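Lys-gingipain W83 (Porphyromonas gingivalis, PDB 3KM5) cuts proteins after lysine as a secreted cysteine protease, of which this K2 cleaved adhesin domain belongs to the adhesin part that is haemolytic in vitro. Local coordinates at residues Gly15-Pro18 against Thr22-Asp25; Asp29-Leu34 against Ser57-Ala62; Asn51-Phe56 against Asn67-Lys72. All coordinates share one frame; numbering follows the deposited sequence.

How the contacts relate
The three contacts sit in one beta jelly roll built from two facing antiparallel sheets. Contact 1 closes along the chain before the others open, whereas the segments of contacts 2 and 3 alternate. The centres of contacts 1 and 3 are about 6 Å apart, and each is about 12 Å from the centre of contact 2. Strands 22-25 and 66-70 are neighbours in one sheet, so contacts 1 and 3 share it. Strand 51-56 lies in the other. All three contacts hold ligands of the same calcium ion: Asp25, then Asp29 and Gln31, then Asn67. This metal therefore ties the loop Asp29-Leu34 to strands 22-25 and 66-70.

Contact 1: residues Gly15-Pro18 against Thr22-Asp25; sequences GEAP and TTID. With CA (calcium ion), chain C.
At the edge of the jelly roll sandwich, Ala17 and Pro18 of the incoming loop meet Thr23 on the outermost strand of the five-stranded sheet. The touch is light and purely van der Waals. The CG2 methyl of Thr23 does the work on its side. It lies 4.2 Å from CB of Ala17 and 4.5 Å from CD of Pro18. With chi1 of 66°, OG1 of Thr23 takes the place between the backbone N and the carbonyl carbon, which leaves the methyl beside the N and turned to the loop. No hydrogen bond crosses between the segments.

The far end of strand 22-25 has a different task. Asp25 begins the DxDxDG calcium motif, and its OD1 is 2.3 Å from the calcium ion. CG anti to the backbone N (chi1 172°) carries the carboxylate to the metal. Asp25 OD2 receives a hydrogen bond from the backbone N of Gly30, so the two oxygens of one carboxylate hold the metal and the binding loop.

Pro18 is buried, packing on Leu69, Phe9 and Ser12, while Thr23 also touches Trp33. Strand 22-25 pairs antiparallel with strand 66-70, through backbone bonds of Thr22 with Ile70 and Ile24 with Tyr68. By its backbone, segment Gly15-Pro18 is joined to the other sheet, where Gly15 and Glu16 bond to the backbone of Cys35 in strand 34-37.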
loop_
_atom_site.group_PDB
_atom_site.type_symbol
_atom_site.label_atom_id
_atom_site.label_comp_id
_atom_site.label_asym_id
_atom_site.label_seq_id
_atom_site.Cartn_x
_atom_site.Cartn_y
_atom_site.Cartn_z
ATOM N N GLY A 15 -8.094 9.202 -5.847
ATOM C CA GLY A 15 -7.346 9.514 -7.065
ATOM C C GLY A 15 -6.108 10.381 -6.924
ATOM O O GLY A 15 -5.395 10.662 -7.891
ATOM N N GLU A 16 -5.830 10.810 -5.700
ATOM C CA GLU A 16 -4.628 11.578 -5.404
ATOM C C GLU A 16 -3.648 10.794 -4.589
ATOM O O GLU A 16 -4.032 9.818 -3.936
ATOM C CB GLU A 16 -4.983 12.819 -4.590
ATOM C CG GLU A 16 -5.965 13.725 -5.265
ATOM C CD GLU A 16 -5.490 14.310 -6.591
ATOM O OE1 GLU A 16 -4.270 14.479 -6.806
ATOM O OE2 GLU A 16 -6.378 14.562 -7.410
ATOM N N ALA A 17 -2.376 11.207 -4.619
ATOM C CA ALA A 17 -1.375 10.669 -3.726
ATOM C C ALA A 17 -1.802 11.085 -2.331
ATOM O O ALA A 17 -2.400 12.142 -2.140
ATOM C CB ALA A 17 0.045 11.209 -4.047
ATOM N N PRO A 18 -1.516 10.249 -1.336
ATOM C CA PRO A 18 -1.936 10.578 -0.000
ATOM C C PRO A 18 -1.317 11.862 0.527
ATOM O O PRO A 18 -0.150 12.163 0.284
ATOM C CB PRO A 18 -1.435 9.398 0.841
ATOM C CG PRO A 18 -1.102 8.390 -0.081
ATOM C CD PRO A 18 -0.719 9.011 -1.362
ATOM N N THR A 22 5.010 11.024 0.325
ATOM C CA THR A 22 5.492 11.214 -1.031
ATOM C C THR A 22 5.533 9.871 -1.743
ATOM O O THR A 22 5.432 8.843 -1.092
ATOM C CB THR A 22 6.854 11.911 -1.072
ATOM O OG1 THR A 22 7.786 11.209 -0.269
ATOM C CG2 THR A 22 6.771 13.389 -0.566
ATOM N N THR A 23 5.665 9.878 -3.054
ATOM C CA THR A 23 5.668 8.669 -3.820
ATOM C C THR A 23 6.763 8.737 -4.874
ATOM O O THR A 23 7.204 9.816 -5.293
ATOM C CB THR A 23 4.339 8.423 -4.538
ATOM O OG1 THR A 23 4.138 9.446 -5.528
ATOM C CG2 THR A 23 3.140 8.401 -3.593
ATOM N N ILE A 24 7.203 7.550 -5.255
ATOM C CA ILE A 24 8.105 7.341 -6.394
ATOM C C ILE A 24 7.501 6.293 -7.340
ATOM O O ILE A 24 7.141 5.166 -6.923
ATOM C CB ILE A 24 9.520 6.884 -5.975
ATOM C CG1 ILE A 24 10.120 7.805 -4.913
ATOM C CG2 ILE A 24 10.451 6.836 -7.213
ATOM C CD1 ILE A 24 11.448 7.287 -4.339
ATOM N N ASP A 25 7.362 6.670 -8.605
ATOM C CA ASP A 25 7.030 5.719 -9.677
ATOM C C ASP A 25 8.341 5.204 -10.269
ATOM O O ASP A 25 8.745 5.689 -11.323
ATOM C CB ASP A 25 6.218 6.464 -10.737
ATOM C CG ASP A 25 5.979 5.656 -11.992
ATOM O OD1 ASP A 25 5.931 4.407 -11.905
ATOM O OD2 ASP A 25 5.846 6.269 -13.067
HETATM CA CA CA C . 4.707 2.509 -11.548
HETATM O O HOH W 1 3.445 0.431 -11.804
#

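Contact 2: residues Asp29-Leu34 against Ser57-Ala62; sequences DGQGWL and SWNGMA. With CA (calcium ion), chain C; NO3 (nitrate ion), chain F.
Gln31 reaches toward Asn59 and Met61 because its CG stands beside the backbone N (chi1 -59°) and its chain is extended beyond that; Asn59 answers with CG anti to its own N (chi1 -180°). Their amide planes are turned 63° apart. The amide nitrogens, Gln31 NE2 and Asn59 ND2, come within 4.0 Å but do not bond to each other. Water 2 joins them, accepting from Gln31 NE2 at 2.9 Å and from Asn59 ND2 at 3.0 Å. Asn59 OD1 is held from elsewhere, by the backbone N of Leu129. The end of Met61 also nears Gln31, but Met61 has two conformers and that touch is doubtful.

Behind Gln31 lies the calcium loop. Asp29 OD1 and the carbonyl O of Gln31 both bind the calcium ion, the latter at 2.3 Å. The N of Gln31 donates to Asp29 OD1 from above the carboxylate plane at 3.0 Å, which makes an Asx turn. Water 1, another metal ligand, donates to Asp29 OD2 at 2.7 Å. A nitrate, probably from the crystallisation liquor, takes a hydrogen bond from Gly32 N to its O2 at 3.0 Å and rests against Leu34.

Both NH2 groups are donors, so water 2 serves as their shared acceptor. The two loops are thus linked at the surface through solvent, while the calcium bond of Gln31 O probably steadies the backbone behind its side chain.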
loop_
_atom_site.group_PDB
_atom_site.type_symbol
_atom_site.label_atom_id
_atom_site.label_comp_id
_atom_site.label_asym_id
_atom_site.label_seq_id
_atom_site.Cartn_x
_atom_site.Cartn_y
_atom_site.Cartn_z
ATOM N N ASP A 29 6.104 3.834 -15.307
ATOM C CA ASP A 29 4.901 3.639 -16.120
ATOM C C ASP A 29 3.741 4.634 -15.843
ATOM O O ASP A 29 2.641 4.468 -16.343
ATOM C CB ASP A 29 4.341 2.206 -16.002
ATOM C CG ASP A 29 3.749 1.899 -14.650
ATOM O OD1 ASP A 29 3.793 2.779 -13.751
ATOM O OD2 ASP A 29 3.243 0.774 -14.473
ATOM N N GLY A 30 3.969 5.666 -15.032
ATOM C CA GLY A 30 2.913 6.666 -14.789
ATOM C C GLY A 30 1.764 6.165 -13.927
ATOM O O GLY A 30 0.709 6.774 -13.861
ATOM N N GLN A 31 2.001 5.073 -13.204
ATOM C CA GLN A 31 1.024 4.462 -12.291
ATOM C C GLN A 31 1.711 4.174 -10.958
ATOM O O GLN A 31 2.824 3.621 -10.929
ATOM C CB GLN A 31 0.441 3.175 -12.899
ATOM C CG GLN A 31 -0.250 3.483 -14.268
ATOM C CD GLN A 31 -0.918 2.331 -14.955
ATOM O OE1 GLN A 31 -0.597 2.005 -16.101
ATOM N NE2 GLN A 31 -1.869 1.722 -14.284
ATOM N N GLY A 32 1.083 4.583 -9.843
ATOM C CA GLY A 32 1.735 4.445 -8.577
ATOM C C GLY A 32 0.711 4.364 -7.470
ATOM O O GLY A 32 -0.431 3.939 -7.699
ATOM N N TRP A 33 1.147 4.737 -6.268
ATOM C CA TRP A 33 0.272 4.705 -5.098
ATOM C C TRP A 33 -0.753 5.837 -5.121
ATOM O O TRP A 33 -0.384 7.004 -5.295
ATOM C CB TRP A 33 1.102 4.827 -3.835
ATOM C CG TRP A 33 1.929 3.621 -3.491
ATOM C CD1 TRP A 33 3.243 3.452 -3.756
ATOM C CD2 TRP A 33 1.517 2.444 -2.773
ATOM N NE1 TRP A 33 3.682 2.270 -3.260
ATOM C CE2 TRP A 33 2.640 1.600 -2.668
ATOM C CE3 TRP A 33 0.300 2.003 -2.257
ATOM C CZ2 TRP A 33 2.593 0.386 -1.970
ATOM C CZ3 TRP A 33 0.249 0.783 -1.602
ATOM C CH2 TRP A 33 1.387 -0.019 -1.491
ATOM N N LEU A 34 -2.026 5.489 -4.941
ATOM C CA LEU A 34 -3.123 6.454 -4.933
ATOM C C LEU A 34 -4.072 6.139 -3.789
ATOM O O LEU A 34 -4.349 4.969 -3.508
ATOM C CB LEU A 34 -3.957 6.378 -6.221
ATOM C CG LEU A 34 -3.333 6.811 -7.553
ATOM C CD1 LEU A 34 -4.351 6.527 -8.645
ATOM C CD2 LEU A 34 -2.974 8.276 -7.549
ATOM N N SER A 57 -0.883 -4.092 -9.795
ATOM C CA SER A 57 -0.112 -4.840 -10.798
ATOM C C SER A 57 -1.014 -5.245 -11.967
ATOM O O SER A 57 -0.495 -5.840 -12.929
ATOM C CB SER A 57 0.578 -6.044 -10.199
ATOM O OG SER A 57 -0.332 -7.001 -9.738
ATOM N N TRP A 58 -2.317 -4.971 -11.880
ATOM C CA TRP A 58 -3.260 -5.019 -13.025
ATOM C C TRP A 58 -4.283 -3.933 -12.787
ATOM O O TRP A 58 -4.944 -3.926 -11.741
ATOM C CB TRP A 58 -3.997 -6.361 -13.153
ATOM C CG TRP A 58 -4.871 -6.412 -14.398
ATOM C CD1 TRP A 58 -4.496 -6.848 -15.652
ATOM C CD2 TRP A 58 -6.218 -5.955 -14.521
ATOM N NE1 TRP A 58 -5.547 -6.712 -16.529
ATOM C CE2 TRP A 58 -6.612 -6.164 -15.870
ATOM C CE3 TRP A 58 -7.141 -5.402 -13.629
ATOM C CZ2 TRP A 58 -7.890 -5.834 -16.338
ATOM C CZ3 TRP A 58 -8.409 -5.079 -14.090
ATOM C CH2 TRP A 58 -8.772 -5.290 -15.436
ATOM N N ASN A 59 -4.498 -3.068 -13.776
ATOM C CA ASN A 59 -5.518 -2.018 -13.671
ATOM C C ASN A 59 -5.959 -1.661 -15.089
ATOM O O ASN A 59 -5.467 -0.711 -15.682
ATOM C CB ASN A 59 -4.970 -0.791 -12.923
ATOM C CG ASN A 59 -5.987 0.327 -12.781
ATOM O OD1 ASN A 59 -7.191 0.104 -12.863
ATOM N ND2 ASN A 59 -5.504 1.529 -12.530
ATOM N N GLY A 60 -6.863 -2.471 -15.631
ATOM C CA GLY A 60 -7.262 -2.360 -17.036
ATOM C C GLY A 60 -6.246 -2.982 -17.986
ATOM O O GLY A 60 -6.567 -3.270 -19.137
ATOM N N MET A 61 -5.029 -3.176 -17.476
ATOM C CA MET A 61 -3.938 -3.806 -18.209
ATOM C C MET A 61 -2.896 -4.289 -17.202
ATOM O O MET A 61 -2.872 -3.849 -16.053
ATOM C CB MET A 61 -3.311 -2.855 -19.242
ATOM C CG MET A 61 -2.500 -1.672 -18.690
ATOM S SD MET A 61 -1.485 -0.885 -19.971
ATOM C CE MET A 61 -0.455 0.250 -19.047
ATOM N N ALA A 62 -2.080 -5.252 -17.617
ATOM C CA ALA A 62 -1.013 -5.811 -16.787
ATOM C C ALA A 62 0.107 -4.793 -16.581
ATOM O O ALA A 62 0.444 -4.065 -17.510
ATOM C CB ALA A 62 -0.451 -7.058 -17.436
HETATM CA CA CA C . 4.707 2.509 -11.548
HETATM N N NO3 F . -1.337 6.665 -10.632
HETATM O O1 NO3 F . -0.292 7.141 -9.846
HETATM O O2 NO3 F . -1.755 5.354 -10.523
HETATM O O3 NO3 F . -2.007 7.503 -11.560
HETATM O O HOH W 1 3.445 0.431 -11.804
HETATM O O HOH W 2 -2.712 2.059 -11.573
#

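Contact 3: residues Asn51-Phe56 against Asn67-Lys72; sequences NVVSSF and NYLISK. With CA (calcium ion), chain D; CA (calcium ion), chain C.
Strands 51-56 and 66-70 face each other across the jelly roll sandwich in roughly opposite senses, with the CA atoms of Val53 and Leu69 9.2 Å apart and those of Ser55 and Asn67 7.4 Å apart. They belong to different sheets, so side chains rather than backbone bonds fill the gap. All four of these residues are buried.

One pair is apolar. Val53 and Leu69 reach toward each other tip to tip, and CG1 of Val53 meets CD2 of Leu69 at 3.7 Å. This is part of the hydrophobic core between the sheets. Phe9 and Pro18 also touch Val53, and Trp21 and Trp33 also touch Leu69.

The other pair is polar. The side chain of Ser55 points toward strand 66-70, and with OG anti to its backbone N (chi1 178°) the hydroxyl meets the amide of Asn67. Asn67 ND2 donates to this OG at 2.8 Å, with an angle at the hydrogen of 165°. The oxygen lies almost in the amide plane of Asn67. Ser55 OG has a second hydrogen-bond partner, ND1 of His160 on strand 155-161. Asn67 ND2 also donates to water 3 at 2.9 Å, and this water donates on to the carbonyl O of Phe56. At the other end of the same amide, Asn67 OD1 is 2.4 Å from the calcium ion that Asp25, Asp27, Asp29 and Gln31 also bind. Metal, serine and water together fix which way round the amide sits. Ser55 is thus in the second shell of the metal, consistent with a part in positioning Asn67.

Strand 51-56 begins at the second calcium site, completed by Thr8, Glu10, Gly48 and Asp172. There the carbonyl O of Asn51 is 2.4 Å from the metal, which also binds water 4.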
loop_
_atom_site.group_PDB
_atom_site.type_symbol
_atom_site.label_atom_id
_atom_site.label_comp_id
_atom_site.label_asym_id
_atom_site.label_seq_id
_atom_site.Cartn_x
_atom_site.Cartn_y
_atom_site.Cartn_z
ATOM N N ASN A 51 -11.486 5.289 3.259
ATOM C CA ASN A 51 -10.292 5.427 2.412
ATOM C C ASN A 51 -9.156 4.436 2.681
ATOM O O ASN A 51 -8.877 4.054 3.803
ATOM C CB ASN A 51 -9.730 6.841 2.558
ATOM C CG ASN A 51 -10.639 7.922 1.921
ATOM O OD1 ASN A 51 -11.713 7.616 1.437
ATOM N ND2 ASN A 51 -10.190 9.145 1.911
ATOM N N VAL A 52 -8.494 4.070 1.606
ATOM C CA VAL A 52 -7.235 3.284 1.680
ATOM C C VAL A 52 -6.192 3.928 0.782
ATOM O O VAL A 52 -6.487 4.882 0.086
ATOM C CB VAL A 52 -7.480 1.831 1.195
ATOM C CG1 VAL A 52 -8.636 1.194 2.018
ATOM C CG2 VAL A 52 -7.778 1.842 -0.305
ATOM N N VAL A 53 -4.976 3.379 0.762
ATOM C CA VAL A 53 -4.026 3.676 -0.321
ATOM C C VAL A 53 -3.819 2.378 -1.146
ATOM O O VAL A 53 -3.928 1.268 -0.592
ATOM C CB VAL A 53 -2.716 4.274 0.223
ATOM C CG1 VAL A 53 -1.848 3.203 0.919
ATOM C CG2 VAL A 53 -1.940 5.059 -0.862
ATOM N N SER A 54 -3.511 2.515 -2.436
ATOM C CA SER A 54 -3.541 1.364 -3.363
ATOM C C SER A 54 -2.395 1.475 -4.336
ATOM O O SER A 54 -1.967 2.567 -4.686
ATOM C CB SER A 54 -4.850 1.388 -4.165
ATOM O OG SER A 54 -4.873 2.494 -5.065
ATOM N N SER A 55 -1.941 0.310 -4.792
ATOM C CA SER A 55 -1.013 0.194 -5.907
ATOM C C SER A 55 -1.376 -1.089 -6.694
ATOM O O SER A 55 -1.693 -2.117 -6.127
ATOM C CB SER A 55 0.434 0.156 -5.397
ATOM O OG SER A 55 1.352 -0.015 -6.492
ATOM N N PHE A 56 -1.378 -0.974 -7.999
ATOM C CA PHE A 56 -1.866 -2.037 -8.880
ATOM C C PHE A 56 -0.746 -2.771 -9.647
ATOM O O PHE A 56 0.219 -2.166 -10.145
ATOM C CB PHE A 56 -2.891 -1.451 -9.873
ATOM C CG PHE A 56 -4.153 -1.028 -9.206
ATOM C CD1 PHE A 56 -5.243 -1.867 -9.159
ATOM C CD2 PHE A 56 -4.239 0.181 -8.541
ATOM C CE1 PHE A 56 -6.396 -1.490 -8.539
ATOM C CE2 PHE A 56 -5.388 0.578 -7.911
ATOM C CZ PHE A 56 -6.480 -0.270 -7.884
ATOM N N ASN A 67 6.815 0.769 -7.134
ATOM C CA ASN A 67 6.183 1.967 -6.634
ATOM C C ASN A 67 6.477 2.133 -5.152
ATOM O O ASN A 67 6.234 1.222 -4.347
ATOM C CB ASN A 67 4.652 1.903 -6.806
ATOM C CG ASN A 67 4.206 1.698 -8.227
ATOM O OD1 ASN A 67 4.870 2.129 -9.158
ATOM N ND2 ASN A 67 3.018 1.117 -8.390
ATOM N N TYR A 68 7.025 3.290 -4.768
ATOM C CA TYR A 68 7.308 3.610 -3.359
ATOM C C TYR A 68 6.304 4.594 -2.774
ATOM O O TYR A 68 6.007 5.626 -3.365
ATOM C CB TYR A 68 8.714 4.237 -3.226
ATOM C CG TYR A 68 9.925 3.383 -3.562
ATOM C CD1 TYR A 68 10.850 3.030 -2.569
ATOM C CD2 TYR A 68 10.191 3.049 -4.845
ATOM C CE1 TYR A 68 11.983 2.317 -2.866
ATOM C CE2 TYR A 68 11.343 2.317 -5.156
ATOM C CZ TYR A 68 12.215 1.972 -4.160
ATOM O OH TYR A 68 13.357 1.250 -4.517
ATOM N N LEU A 69 5.877 4.268 -1.587
ATOM C CA LEU A 69 5.040 5.135 -0.757
ATOM C C LEU A 69 5.866 5.472 0.487
ATOM O O LEU A 69 6.183 4.573 1.271
ATOM C CB LEU A 69 3.754 4.411 -0.382
ATOM C CG LEU A 69 2.838 5.125 0.621
ATOM C CD1 LEU A 69 2.270 6.344 -0.017
ATOM C CD2 LEU A 69 1.733 4.214 1.002
ATOM N N ILE A 70 6.194 6.747 0.671
ATOM C CA ILE A 70 7.166 7.198 1.666
ATOM C C ILE A 70 6.555 8.138 2.707
ATOM O O ILE A 70 5.913 9.144 2.381
ATOM C CB ILE A 70 8.364 7.908 0.964
ATOM C CG1 ILE A 70 8.984 6.969 -0.066
ATOM C CG2 ILE A 70 9.443 8.363 1.951
ATOM C CD1 ILE A 70 10.029 7.620 -1.026
ATOM N N SER A 71 6.739 7.778 3.970
ATOM C CA SER A 71 6.173 8.548 5.079
ATOM C C SER A 71 6.838 9.910 5.213
ATOM O O SER A 71 7.869 10.202 4.644
ATOM C CB SER A 71 6.349 7.807 6.399
ATOM O OG SER A 71 7.720 7.758 6.803
ATOM N N LYS A 72 6.219 10.740 6.042
ATOM C CA LYS A 72 6.845 11.925 6.602
ATOM C C LYS A 72 7.965 11.480 7.541
ATOM O O LYS A 72 8.110 10.282 7.867
ATOM C CB LYS A 72 5.780 12.753 7.360
ATOM C CG LYS A 72 5.273 12.109 8.640
ATOM C CD LYS A 72 4.126 12.949 9.253
ATOM C CE LYS A 72 3.581 12.342 10.531
ATOM N NZ LYS A 72 2.513 13.192 11.152
HETATM CA CA CA D . -8.978 4.186 6.165
HETATM CA CA CA C . 4.707 2.509 -11.548
HETATM O O HOH W 3 1.136 0.378 -10.475
HETATM O O HOH W 1 3.445 0.431 -11.804
HETATM O O HOH W 4 -8.851 4.036 8.519
#